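Local coordinates for leucine aminopeptidase (Legionella pneumophila, PDB 5GNE), which probably removes N-terminal residues from peptides as a zinc-dependent aminopeptidase of the M28 family, at residues E7-V12 / F33-I38; R25-S30 / L73-L78; S104-I109 / F361-L366; S222-N227 / F368-G373. All coordinates share one frame; numbering follows the deposited sequence.

Contact 1. Residues E7-V12 / F33-I38; sequences EDRIIV and FSFIAI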
loop_
_atom_site.group_PDB
_atom_site.type_symbol
_atom_site.label_atom_id
_atom_site.label_comp_id
_atom_site.label_asym_id
_atom_site.label_seq_id
_atom_site.Cartn_x
_atom_site.Cartn_y
_atom_site.Cartn_z
ATOM N N GLU A 7 -11.770 17.753 14.598
ATOM C CA GLU A 7 -11.864 16.411 15.124
ATOM C C GLU A 7 -11.840 15.360 14.060
ATOM O O GLU A 7 -12.562 15.440 13.070
ATOM C CB GLU A 7 -13.121 16.224 15.958
ATOM C CG GLU A 7 -13.018 16.833 17.310
ATOM C CD GLU A 7 -13.872 16.103 18.300
ATOM O OE1 GLU A 7 -15.116 16.167 18.159
ATOM O OE2 GLU A 7 -13.294 15.438 19.190
ATOM N N ASP A 8 -11.041 14.334 14.306
ATOM C CA ASP A 8 -10.986 13.218 13.402
ATOM C C ASP A 8 -12.059 12.233 13.783
ATOM O O ASP A 8 -12.368 12.044 14.962
ATOM C CB ASP A 8 -9.617 12.547 13.446
ATOM C CG ASP A 8 -8.507 13.484 13.036
ATOM O OD1 ASP A 8 -8.315 13.652 11.820
ATOM O OD2 ASP A 8 -7.845 14.070 13.923
ATOM N N ARG A 9 -12.649 11.625 12.769
ATOM C CA ARG A 9 -13.561 10.542 13.019
ATOM C C ARG A 9 -12.913 9.263 12.539
ATOM O O ARG A 9 -12.601 9.102 11.354
ATOM C CB ARG A 9 -14.910 10.796 12.346
ATOM C CG ARG A 9 -15.615 12.010 12.946
ATOM C CD ARG A 9 -17.024 12.200 12.376
ATOM N NE ARG A 9 -16.999 12.778 11.044
ATOM C CZ ARG A 9 -18.093 13.094 10.376
ATOM N NH1 ARG A 9 -19.278 12.850 10.928
ATOM N NH2 ARG A 9 -18.009 13.633 9.168
ATOM N N ILE A 10 -12.698 8.346 13.477
ATOM C CA ILE A 10 -11.925 7.138 13.185
ATOM C C ILE A 10 -12.619 5.931 13.757
ATOM O O ILE A 10 -13.435 6.041 14.678
ATOM C CB ILE A 10 -10.500 7.191 13.759
ATOM C CG1 ILE A 10 -10.519 7.210 15.287
ATOM C CG2 ILE A 10 -9.762 8.424 13.295
ATOM C CD1 ILE A 10 -9.114 7.234 15.859
ATOM N N ILE A 11 -12.293 4.773 13.191
ATOM C CA ILE A 11 -12.811 3.509 13.687
ATOM C C ILE A 11 -11.664 2.749 14.338
ATOM O O ILE A 11 -10.593 2.609 13.757
ATOM C CB ILE A 11 -13.456 2.694 12.560
ATOM C CG1 ILE A 11 -14.728 3.417 12.096
ATOM C CG2 ILE A 11 -13.785 1.271 13.019
ATOM C CD1 ILE A 11 -15.285 2.842 10.832
ATOM N N VAL A 12 -11.868 2.334 15.580
ATOM C CA VAL A 12 -10.872 1.580 16.341
ATOM C C VAL A 12 -11.441 0.320 16.975
ATOM O O VAL A 12 -12.623 0.228 17.230
ATOM C CB VAL A 12 -10.279 2.436 17.444
ATOM C CG1 VAL A 12 -9.541 3.624 16.821
ATOM C CG2 VAL A 12 -11.400 2.902 18.368
ATOM N N PHE A 33 -15.851 -3.099 17.731
ATOM C CA PHE A 33 -15.273 -1.835 17.273
ATOM C C PHE A 33 -16.083 -0.627 17.718
ATOM O O PHE A 33 -17.294 -0.743 18.034
ATOM C CB PHE A 33 -15.117 -1.822 15.742
ATOM C CG PHE A 33 -14.167 -2.877 15.221
ATOM C CD1 PHE A 33 -12.812 -2.627 15.128
ATOM C CD2 PHE A 33 -14.631 -4.131 14.864
ATOM C CE1 PHE A 33 -11.932 -3.605 14.666
ATOM C CE2 PHE A 33 -13.764 -5.120 14.405
ATOM C CZ PHE A 33 -12.410 -4.856 14.306
ATOM N N SER A 34 -15.391 0.513 17.762
ATOM C CA SER A 34 -15.985 1.811 18.065
ATOM C C SER A 34 -15.727 2.849 16.979
ATOM O O SER A 34 -14.622 2.928 16.433
ATOM C CB SER A 34 -15.449 2.336 19.398
ATOM O OG SER A 34 -15.768 1.413 20.438
ATOM N N PHE A 35 -16.755 3.634 16.675
ATOM C CA PHE A 35 -16.653 4.749 15.750
ATOM C C PHE A 35 -16.624 6.017 16.579
ATOM O O PHE A 35 -17.587 6.317 17.289
ATOM C CB PHE A 35 -17.829 4.752 14.763
ATOM C CG PHE A 35 -17.841 5.930 13.816
ATOM C CD1 PHE A 35 -16.667 6.384 13.238
ATOM C CD2 PHE A 35 -19.039 6.546 13.464
ATOM C CE1 PHE A 35 -16.675 7.447 12.346
ATOM C CE2 PHE A 35 -19.065 7.641 12.574
ATOM C CZ PHE A 35 -17.889 8.087 12.014
ATOM N N ILE A 36 -15.510 6.737 16.553
ATOM C CA ILE A 36 -15.330 7.836 17.495
ATOM C C ILE A 36 -14.855 9.132 16.870
ATOM O O ILE A 36 -14.320 9.172 15.764
ATOM C CB ILE A 36 -14.322 7.473 18.610
ATOM C CG1 ILE A 36 -12.943 7.189 18.019
ATOM C CG2 ILE A 36 -14.810 6.281 19.424
ATOM C CD1 ILE A 36 -11.825 7.009 19.102
ATOM N N ALA A 37 -15.063 10.206 17.614
ATOM C CA ALA A 37 -14.499 11.487 17.258
ATOM C C ALA A 37 -13.473 11.853 18.316
ATOM O O ALA A 37 -13.755 11.818 19.516
ATOM C CB ALA A 37 -15.590 12.549 17.153
ATOM N N ILE A 38 -12.277 12.192 17.862
ATOM C CA ILE A 38 -11.176 12.444 18.767
ATOM C C ILE A 38 -10.200 13.359 18.037
ATOM O O ILE A 38 -9.900 13.159 16.860
ATOM C CB ILE A 38 -10.483 11.118 19.241
ATOM C CG1 ILE A 38 -9.547 11.386 20.429
ATOM C CG2 ILE A 38 -9.731 10.406 18.102
ATOM C CD1 ILE A 38 -8.836 10.150 20.918
#

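Contact 2. Residues R25-S30 / L73-L78; sequences RLIAQS and LDSKKL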
loop_
_atom_site.group_PDB
_atom_site.type_symbol
_atom_site.label_atom_id
_atom_site.label_comp_id
_atom_site.label_asym_id
_atom_site.label_seq_id
_atom_site.Cartn_x
_atom_site.Cartn_y
_atom_site.Cartn_z
ATOM N N ARG A 25 -15.188 11.024 21.857
ATOM C CA ARG A 25 -16.636 11.003 21.831
ATOM C C ARG A 25 -17.077 9.752 21.092
ATOM O O ARG A 25 -16.685 9.536 19.941
ATOM C CB ARG A 25 -17.177 12.247 21.135
ATOM C CG ARG A 25 -18.681 12.338 21.095
ATOM C CD ARG A 25 -19.106 13.592 20.350
ATOM N NE ARG A 25 -18.629 14.814 21.001
ATOM C CZ ARG A 25 -19.243 15.430 22.009
ATOM N NH1 ARG A 25 -20.374 14.942 22.506
ATOM N NH2 ARG A 25 -18.724 16.538 22.526
ATOM N N LEU A 26 -17.876 8.923 21.746
ATOM C CA LEU A 26 -18.351 7.711 21.120
ATOM C C LEU A 26 -19.542 7.952 20.217
ATOM O O LEU A 26 -20.608 8.331 20.698
ATOM C CB LEU A 26 -18.714 6.697 22.196
ATOM C CG LEU A 26 -19.103 5.329 21.656
ATOM C CD1 LEU A 26 -17.908 4.716 20.923
ATOM C CD2 LEU A 26 -19.533 4.465 22.810
ATOM N N ILE A 27 -19.408 7.684 18.925
ATOM C CA ILE A 27 -20.538 7.906 18.029
ATOM C C ILE A 27 -21.394 6.641 17.865
ATOM O O ILE A 27 -22.598 6.687 17.989
ATOM C CB ILE A 27 -20.069 8.375 16.632
ATOM C CG1 ILE A 27 -19.312 9.698 16.725
ATOM C CG2 ILE A 27 -21.261 8.504 15.691
ATOM C CD1 ILE A 27 -18.408 9.977 15.501
ATOM N N ALA A 28 -20.753 5.517 17.572
ATOM C CA ALA A 28 -21.420 4.227 17.439
ATOM C C ALA A 28 -20.459 3.165 17.937
ATOM O O ALA A 28 -19.254 3.378 17.953
ATOM C CB ALA A 28 -21.824 3.956 16.002
ATOM N N GLN A 29 -20.997 2.036 18.377
ATOM C CA GLN A 29 -20.199 0.947 18.911
ATOM C C GLN A 29 -20.793 -0.402 18.606
ATOM O O GLN A 29 -21.993 -0.531 18.562
ATOM C CB GLN A 29 -20.042 1.091 20.420
ATOM C CG GLN A 29 -18.834 0.339 20.988
ATOM C CD GLN A 29 -18.588 0.686 22.432
ATOM O OE1 GLN A 29 -19.459 0.491 23.279
ATOM N NE2 GLN A 29 -17.398 1.213 22.726
ATOM N N SER A 30 -19.938 -1.400 18.368
ATOM C CA SER A 30 -20.359 -2.797 18.185
ATOM C C SER A 30 -19.693 -3.663 19.255
ATOM O O SER A 30 -18.997 -3.156 20.113
ATOM C CB SER A 30 -19.986 -3.306 16.791
ATOM O OG SER A 30 -18.567 -3.518 16.673
ATOM N N LEU A 73 -25.651 10.607 9.243
ATOM C CA LEU A 73 -24.962 9.355 8.977
ATOM C C LEU A 73 -25.701 8.185 9.591
ATOM O O LEU A 73 -26.192 8.266 10.705
ATOM C CB LEU A 73 -23.519 9.360 9.534
ATOM C CG LEU A 73 -22.560 10.355 8.877
ATOM C CD1 LEU A 73 -21.190 10.305 9.533
ATOM C CD2 LEU A 73 -22.438 10.095 7.392
ATOM N N ASP A 74 -25.768 7.086 8.856
ATOM C CA ASP A 74 -26.156 5.829 9.463
ATOM C C ASP A 74 -24.873 5.229 10.088
ATOM O O ASP A 74 -24.188 4.402 9.491
ATOM C CB ASP A 74 -26.800 4.913 8.431
ATOM C CG ASP A 74 -27.324 3.618 9.034
ATOM O OD1 ASP A 74 -27.040 3.319 10.219
ATOM O OD2 ASP A 74 -28.047 2.907 8.305
ATOM N N SER A 75 -24.535 5.712 11.277
ATOM C CA SER A 75 -23.302 5.335 11.942
ATOM C C SER A 75 -23.121 3.840 12.129
ATOM O O SER A 75 -21.994 3.340 12.013
ATOM C CB SER A 75 -23.204 6.002 13.296
ATOM O OG SER A 75 -22.619 7.264 13.143
ATOM N N LYS A 76 -24.198 3.126 12.436
ATOM C CA LYS A 76 -24.055 1.709 12.686
ATOM C C LYS A 76 -23.782 0.951 11.399
ATOM O O LYS A 76 -23.003 0.001 11.391
ATOM C CB LYS A 76 -25.282 1.147 13.395
ATOM C CG LYS A 76 -25.509 1.813 14.731
ATOM C CD LYS A 76 -26.412 1.015 15.639
ATOM C CE LYS A 76 -26.200 1.498 17.063
ATOM N NZ LYS A 76 -24.723 1.579 17.382
ATOM N N LYS A 77 -24.402 1.366 10.301
ATOM C CA LYS A 77 -24.162 0.664 9.053
ATOM C C LYS A 77 -22.727 0.945 8.593
ATOM O O LYS A 77 -22.026 0.051 8.088
ATOM C CB LYS A 77 -25.165 1.060 7.980
ATOM C CG LYS A 77 -25.153 0.058 6.815
ATOM C CD LYS A 77 -26.089 0.495 5.714
ATOM C CE LYS A 77 -27.534 0.189 6.021
ATOM N NZ LYS A 77 -28.359 0.470 4.819
ATOM N N LEU A 78 -22.283 2.175 8.809
ATOM C CA LEU A 78 -20.914 2.548 8.490
ATOM C C LEU A 78 -19.940 1.683 9.291
ATOM O O LEU A 78 -19.003 1.086 8.750
ATOM C CB LEU A 78 -20.684 4.025 8.793
ATOM C CG LEU A 78 -19.243 4.490 8.567
ATOM C CD1 LEU A 78 -19.003 4.871 7.114
ATOM C CD2 LEU A 78 -18.937 5.678 9.468
#

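Contact 3. Residues S104-I109 / F361-L366; sequences SLFEQI and FTKLGL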
loop_
_atom_site.group_PDB
_atom_site.type_symbol
_atom_site.label_atom_id
_atom_site.label_comp_id
_atom_site.label_asym_id
_atom_site.label_seq_id
_atom_site.Cartn_x
_atom_site.Cartn_y
_atom_site.Cartn_z
ATOM N N SER A 104 11.312 -12.522 -20.141
ATOM C CA SER A 104 11.913 -11.333 -20.760
ATOM C C SER A 104 11.947 -10.204 -19.762
ATOM O O SER A 104 12.949 -9.504 -19.663
ATOM C CB SER A 104 11.173 -10.894 -22.020
ATOM O OG SER A 104 11.268 -11.887 -23.012
ATOM N N LEU A 105 10.856 -10.020 -19.022
ATOM C CA LEU A 105 10.811 -8.911 -18.072
ATOM C C LEU A 105 11.745 -9.148 -16.898
ATOM O O LEU A 105 12.380 -8.194 -16.434
ATOM C CB LEU A 105 9.382 -8.640 -17.588
ATOM C CG LEU A 105 8.459 -8.203 -18.735
ATOM C CD1 LEU A 105 7.324 -7.413 -18.181
ATOM C CD2 LEU A 105 9.198 -7.324 -19.743
ATOM N N PHE A 106 11.814 -10.383 -16.394
ATOM C CA PHE A 106 12.768 -10.716 -15.308
ATOM C C PHE A 106 14.192 -10.301 -15.680
ATOM O O PHE A 106 14.870 -9.637 -14.912
ATOM C CB PHE A 106 12.756 -12.211 -14.965
ATOM C CG PHE A 106 11.546 -12.646 -14.173
ATOM C CD1 PHE A 106 10.437 -11.794 -14.043
ATOM C CD2 PHE A 106 11.521 -13.890 -13.535
ATOM C CE1 PHE A 106 9.317 -12.179 -13.317
ATOM C CE2 PHE A 106 10.402 -14.297 -12.791
ATOM C CZ PHE A 106 9.292 -13.433 -12.676
ATOM N N GLU A 107 14.618 -10.663 -16.887
ATOM C CA GLU A 107 15.981 -10.383 -17.353
ATOM C C GLU A 107 16.307 -8.891 -17.422
ATOM O O GLU A 107 17.464 -8.513 -17.560
ATOM C CB GLU A 107 16.211 -11.028 -18.727
ATOM C CG GLU A 107 16.280 -12.545 -18.684
ATOM C CD GLU A 107 16.239 -13.180 -20.068
ATOM O OE1 GLU A 107 17.139 -12.893 -20.888
ATOM O OE2 GLU A 107 15.309 -13.981 -20.331
ATOM N N GLN A 108 15.291 -8.041 -17.318
ATOM C CA GLN A 108 15.527 -6.608 -17.312
ATOM C C GLN A 108 15.517 -5.992 -15.920
ATOM O O GLN A 108 15.727 -4.794 -15.773
ATOM C CB GLN A 108 14.499 -5.916 -18.189
ATOM C CG GLN A 108 14.515 -6.434 -19.596
ATOM C CD GLN A 108 14.155 -5.365 -20.594
ATOM O OE1 GLN A 108 12.975 -5.114 -20.855
ATOM N NE2 GLN A 108 15.173 -4.696 -21.140
ATOM N N ILE A 109 15.292 -6.796 -14.889
ATOM C CA ILE A 109 15.342 -6.249 -13.544
ATOM C C ILE A 109 16.747 -5.804 -13.222
ATOM O O ILE A 109 17.688 -6.592 -13.326
ATOM C CB ILE A 109 14.914 -7.245 -12.471
ATOM C CG1 ILE A 109 13.425 -7.584 -12.620
ATOM C CG2 ILE A 109 15.210 -6.676 -11.089
ATOM C CD1 ILE A 109 13.024 -8.856 -11.850
ATOM N N PHE A 361 10.267 -9.718 -4.883
ATOM C CA PHE A 361 9.001 -8.968 -4.961
ATOM C C PHE A 361 8.838 -8.254 -6.306
ATOM O O PHE A 361 7.736 -8.207 -6.858
ATOM C CB PHE A 361 8.893 -7.944 -3.836
ATOM C CG PHE A 361 8.502 -8.528 -2.514
ATOM C CD1 PHE A 361 9.469 -8.969 -1.625
ATOM C CD2 PHE A 361 7.167 -8.651 -2.164
ATOM C CE1 PHE A 361 9.121 -9.528 -0.395
ATOM C CE2 PHE A 361 6.810 -9.196 -0.930
ATOM C CZ PHE A 361 7.790 -9.637 -0.045
ATOM N N THR A 362 9.930 -7.735 -6.860
ATOM C CA THR A 362 9.852 -7.187 -8.216
ATOM C C THR A 362 9.481 -8.244 -9.243
ATOM O O THR A 362 8.623 -8.004 -10.096
ATOM C CB THR A 362 11.185 -6.514 -8.639
ATOM O OG1 THR A 362 11.565 -5.601 -7.615
ATOM C CG2 THR A 362 11.025 -5.740 -9.922
ATOM N N LYS A 363 10.084 -9.429 -9.131
ATOM C CA LYS A 363 9.698 -10.532 -10.003
ATOM C C LYS A 363 8.210 -10.812 -9.871
ATOM O O LYS A 363 7.486 -10.852 -10.881
ATOM C CB LYS A 363 10.500 -11.788 -9.696
ATOM C CG LYS A 363 11.932 -11.730 -10.192
ATOM C CD LYS A 363 12.740 -12.975 -9.839
ATOM C CE LYS A 363 14.094 -12.921 -10.550
ATOM N NZ LYS A 363 15.070 -13.896 -10.055
ATOM N N LEU A 364 7.752 -10.973 -8.631
ATOM C CA LEU A 364 6.352 -11.267 -8.388
ATOM C C LEU A 364 5.441 -10.239 -9.015
ATOM O O LEU A 364 4.551 -10.587 -9.764
ATOM C CB LEU A 364 6.077 -11.347 -6.892
ATOM C CG LEU A 364 4.597 -11.563 -6.571
ATOM C CD1 LEU A 364 4.091 -12.847 -7.187
ATOM C CD2 LEU A 364 4.406 -11.577 -5.057
ATOM N N GLY A 365 5.706 -8.967 -8.738
ATOM C CA GLY A 365 4.995 -7.863 -9.353
ATOM C C GLY A 365 4.919 -7.913 -10.870
ATOM O O GLY A 365 3.854 -7.668 -11.466
ATOM N N LEU A 366 6.036 -8.235 -11.510
ATOM C CA LEU A 366 6.070 -8.241 -12.973
ATOM C C LEU A 366 5.299 -9.427 -13.557
ATOM O O LEU A 366 4.607 -9.275 -14.554
ATOM C CB LEU A 366 7.513 -8.225 -13.457
ATOM C CG LEU A 366 8.197 -6.859 -13.284
ATOM C CD1 LEU A 366 9.702 -6.879 -13.560
ATOM C CD2 LEU A 366 7.540 -5.825 -14.158
#

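Contact 4. Residues S222-N227 / F368-G373; sequences SNFELN and FIVELG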
loop_
_atom_site.group_PDB
_atom_site.type_symbol
_atom_site.label_atom_id
_atom_site.label_comp_id
_atom_site.label_asym_id
_atom_site.label_seq_id
_atom_site.Cartn_x
_atom_site.Cartn_y
_atom_site.Cartn_z
ATOM N N SER A 222 10.083 -2.533 -21.580
ATOM C CA SER A 222 9.526 -3.716 -22.258
ATOM C C SER A 222 9.327 -3.566 -23.781
ATOM O O SER A 222 9.162 -2.460 -24.293
ATOM C CB SER A 222 8.173 -4.077 -21.612
ATOM O OG SER A 222 7.386 -4.980 -22.394
ATOM N N ASN A 223 9.361 -4.698 -24.490
ATOM C CA ASN A 223 9.188 -4.726 -25.948
ATOM C C ASN A 223 7.726 -4.972 -26.338
ATOM O O ASN A 223 7.361 -4.876 -27.507
ATOM C CB ASN A 223 10.088 -5.787 -26.590
ATOM C CG ASN A 223 11.447 -5.237 -26.980
ATOM O OD1 ASN A 223 12.469 -5.585 -26.382
ATOM N ND2 ASN A 223 11.468 -4.373 -27.995
ATOM N N PHE A 224 6.911 -5.351 -25.364
ATOM C CA PHE A 224 5.486 -5.535 -25.589
ATOM C C PHE A 224 4.691 -4.562 -24.713
ATOM O O PHE A 224 5.151 -4.085 -23.674
ATOM C CB PHE A 224 5.055 -6.987 -25.344
ATOM C CG PHE A 224 5.409 -7.511 -23.972
ATOM C CD1 PHE A 224 4.558 -7.311 -22.888
ATOM C CD2 PHE A 224 6.607 -8.191 -23.765
ATOM C CE1 PHE A 224 4.888 -7.779 -21.640
ATOM C CE2 PHE A 224 6.935 -8.667 -22.518
ATOM C CZ PHE A 224 6.074 -8.460 -21.457
ATOM N N GLU A 225 3.511 -4.220 -25.188
ATOM C CA GLU A 225 2.603 -3.365 -24.456
ATOM C C GLU A 225 1.652 -4.253 -23.660
ATOM O O GLU A 225 1.607 -5.463 -23.871
ATOM C CB GLU A 225 1.855 -2.448 -25.404
ATOM C CG GLU A 225 2.738 -1.342 -25.942
ATOM C CD GLU A 225 1.969 -0.073 -26.183
ATOM O OE1 GLU A 225 0.728 -0.121 -26.106
ATOM O OE2 GLU A 225 2.591 0.971 -26.436
ATOM N N LEU A 226 0.938 -3.672 -22.709
ATOM C CA LEU A 226 -0.069 -4.446 -21.992
ATOM C C LEU A 226 -1.415 -4.139 -22.618
ATOM O O LEU A 226 -1.558 -3.126 -23.282
ATOM C CB LEU A 226 -0.047 -4.074 -20.526
ATOM C CG LEU A 226 1.202 -4.738 -19.938
ATOM C CD1 LEU A 226 1.516 -4.114 -18.625
ATOM C CD2 LEU A 226 1.039 -6.245 -19.785
ATOM N N ASN A 227 -2.408 -4.994 -22.402
ATOM C CA ASN A 227 -3.737 -4.722 -22.915
ATOM C C ASN A 227 -4.663 -4.028 -21.920
ATOM O O ASN A 227 -5.843 -3.848 -22.201
ATOM C CB ASN A 227 -4.385 -6.026 -23.383
ATOM C CG ASN A 227 -3.651 -6.668 -24.542
ATOM O OD1 ASN A 227 -3.056 -5.988 -25.382
ATOM N ND2 ASN A 227 -3.708 -7.984 -24.611
ATOM N N PHE A 368 2.764 -10.804 -12.062
ATOM C CA PHE A 368 1.429 -10.292 -11.798
ATOM C C PHE A 368 0.949 -9.391 -12.936
ATOM O O PHE A 368 -0.106 -9.612 -13.520
ATOM C CB PHE A 368 1.456 -9.555 -10.466
ATOM C CG PHE A 368 0.111 -9.170 -9.940
ATOM C CD1 PHE A 368 -0.696 -10.095 -9.293
ATOM C CD2 PHE A 368 -0.307 -7.845 -10.008
ATOM C CE1 PHE A 368 -1.936 -9.706 -8.770
ATOM C CE2 PHE A 368 -1.527 -7.453 -9.498
ATOM C CZ PHE A 368 -2.342 -8.383 -8.870
ATOM N N ILE A 369 1.758 -8.393 -13.266
ATOM C CA ILE A 369 1.430 -7.464 -14.332
ATOM C C ILE A 369 1.315 -8.148 -15.702
ATOM O O ILE A 369 0.415 -7.851 -16.474
ATOM C CB ILE A 369 2.462 -6.342 -14.406
ATOM C CG1 ILE A 369 2.291 -5.380 -13.232
ATOM C CG2 ILE A 369 2.302 -5.544 -15.674
ATOM C CD1 ILE A 369 3.342 -4.319 -13.235
ATOM N N VAL A 370 2.200 -9.086 -16.010
ATOM C CA VAL A 370 2.141 -9.725 -17.325
ATOM C C VAL A 370 0.938 -10.654 -17.421
ATOM O O VAL A 370 0.175 -10.607 -18.389
ATOM C CB VAL A 370 3.433 -10.521 -17.648
ATOM C CG1 VAL A 370 3.243 -11.385 -18.882
ATOM C CG2 VAL A 370 4.594 -9.571 -17.860
ATOM N N GLU A 371 0.766 -11.533 -16.448
ATOM C CA GLU A 371 -0.282 -12.519 -16.607
ATOM C C GLU A 371 -1.690 -11.913 -16.506
ATOM O O GLU A 371 -2.620 -12.405 -17.159
ATOM C CB GLU A 371 -0.085 -13.661 -15.633
ATOM C CG GLU A 371 1.253 -14.371 -15.869
ATOM C CD GLU A 371 1.266 -15.233 -17.123
ATOM O OE1 GLU A 371 0.252 -15.272 -17.840
ATOM O OE2 GLU A 371 2.282 -15.903 -17.393
ATOM N N LEU A 372 -1.853 -10.847 -15.725
ATOM C CA LEU A 372 -3.120 -10.109 -15.754
ATOM C C LEU A 372 -3.191 -9.147 -16.959
ATOM O O LEU A 372 -4.246 -9.000 -17.593
ATOM C CB LEU A 372 -3.311 -9.343 -14.452
ATOM C CG LEU A 372 -3.673 -10.179 -13.224
ATOM C CD1 LEU A 372 -3.724 -9.319 -11.991
ATOM C CD2 LEU A 372 -5.030 -10.803 -13.441
ATOM N N GLY A 373 -2.062 -8.501 -17.260
ATOM C CA GLY A 373 -1.967 -7.475 -18.288
ATOM C C GLY A 373 -2.216 -7.968 -19.702
ATOM O O GLY A 373 -2.653 -7.216 -20.568
#

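Contact 1. Residues E7-V12 / F33-I38
Ile10 and Ile36 meet at the centre of this strand pair, CG1 to CG1 at 3.7 Å, their side chains crossing obliquely. In both, CG1 sits between the backbone N and the carbonyl carbon (chi1 near 60°), which brings the two CG1 atoms together on one face of the sheet. Ile10 CD1 continues to Ile38 CG2 at 3.9 Å, while Val12 CG2 reaches Ile36 CD1; helix 14-20 covers this row with Tyr17 and Leu20. The strands run antiparallel, as the two inner strands of a four-stranded N-terminal sheet, with hydrogen-bonded pairs Asp8-Ile38, Ile10-Ile36 and Val12-Ser34. The Ile36 N to Ile10 O bond, 2.9 Å long, is almost straight at 177°. On the other face the Phe35 ring approaches obliquely, its CD1 3.7 Å from Ile11 CG1 and its CE1 3.8 Å from Arg9 CB, under cover of Ser75 and Leu78. Toward the chain start the contact slackens: the Asp8 N to Ile38 O bond is the most bent of the six, at 143°, and Asp8 OD1 pairs with Lys167. Glu7, exposed and poorly ordered, brings OE1 only to 3.8 Å from Ala37 CB.

Contact 2. Residues R25-S30 / L73-L78
A classic beta bulge in the edge strand 25-29, with Ile27 and Ala28 both opposite Phe35, is where this strand meets Ser75 and Lys76 at the start of helix 75-81. Both bulge residues make backbone hydrogen bonds with Phe35, and the helix-like backbone of Ile27 (phi -92°, psi -50°) gives the strand its extra residue. Ile27 also touches the Phe35 ring, which joins the bulge to the neighbouring strand. Ala28 directs its CB at the helix and touches Ser75 CB at 3.7 Å. Beside it, the CG2 branch of Ile27 approaches Ser75 OG at 3.1 Å, a short carbon-oxygen distance on which little should rest at this resolution. Lys76 arrives from the helix flank: its chain bends at the last torsion (chi4 -48°), placing NZ 4.0 Å from Ala28 CB. The same NZ is 3.6 Å from Gln29 O, longer than a hydrogen bond. Asp74 is the N-cap of the helix: its OD1 accepts from Lys77 N at 3.3 Å, from above the carboxylate plane.

Contact 3. Residues S104-I109 / F361-L366
Phe106 lays one face of its ring over the aliphatic chain of Lys363. The CG of Lys363 stands 3.8 Å from the ring centroid and 4° off the ring normal, a well-centred CH-pi contact. Lys363 CB lies 3.6 Å from Phe106 CZ; beyond CG the chain is extended (chi2 178°, chi3 172°), which carries CD and CE on across the ring, near Phe106 CD2. The methylene groups thus spend their length on the aromatic face, and the segment's one charged side chain contributes through its carbons. Phe106 CE1 also comes close to the backbone O of Lys363, and Leu366 CB lies at the ring edge, near its plane.

Ile109 supplies the second point of support. Its CD1 touches Lys363 CG at 3.5 Å, the two side chains crossing at about a right angle, and its CG1 slides past Leu366 CD1 at 3.9 Å and Thr362 CG2 at 4.1 Å. A type I turn from Phe106 to Ile109, closed by Ile109 N to Phe106 O at 2.9 Å, sets both side chains against the same helix. Leu105 completes the apolar surface with its CD1 4.3 Å from Leu366 CD2. Tyr301 of helix 288-302 touches Phe106, and Val218 of helix 202-221 touches Leu366. The C-terminal part of helix 99-106 and the turn Phe106-Ile109 are thereby seated on helix 355-373, one of the helices packed around the mixed beta sheet of the M28 zinc-exopeptidase fold.

Contact 4. Residues S222-N227 / F368-G373
Leu226 and Gly373 bury the most surface here, and they meet directly: Leu226 CD2 lies 3.6 Å from Gly373 CA, on the flank of the helix where the glycine carries no side chain. The leucine's other methyl, CD1, turns to Ile369 one helical turn earlier and approaches its CG2 at 3.4 Å, the two side chains crossing at about a right angle. Leu226 therefore straddles the last turn of helix 355-373 with its two branches.

Val370 is the third main participant. Its CG2 lies at the edge of the Phe224 ring, near the ring plane and 4.0 Å from CZ. Phe224 CG is held between its backbone N and carbonyl carbon (chi1 56°), and Ser222 OG stands over the ring centre, 3.4 Å above the plane. That hydroxyl donates to Phe224 O at 2.7 Å, in the carbonyl plane and on a lone pair, so the same hydroxyl that covers the ring face also bonds the backbone of Phe224.

The polar link comes from the backbone. Asn227 N donates to Gly373 O at 2.9 Å and 155°, tilted 26° from the carbonyl plane. Gly373 ends the helix, two residues before the chain terminus, where no later turn can supply the usual N-H; the loop before strand 230-235 provides one instead, pairing a directional bond at the helix end with apolar contacts along its side.

In the fold
The four contacts form two pairs on opposite sides of the chain's centre. Contacts 1 and 2, with centres 9 Å apart, share the N-terminal antiparallel sheet: strand 33-38 lies between 8-13 and 25-29, and Phe35 O meets Ile27 N of the latter at 2.8 Å, a probable hydrogen bond. Contacts 3 and 4, centres 11 Å apart, use successive turns of helix 355-373 and touch through Leu105 CD1 and Val370 CG2 at 3.5 Å. Between contacts 1 and 3 the centres are 41 Å apart and the nearest atoms about 25 Å. All lie away from the zinc ions, which are bound by His191, Asp204 and Asp266, and by Asp204, Glu239 and His344.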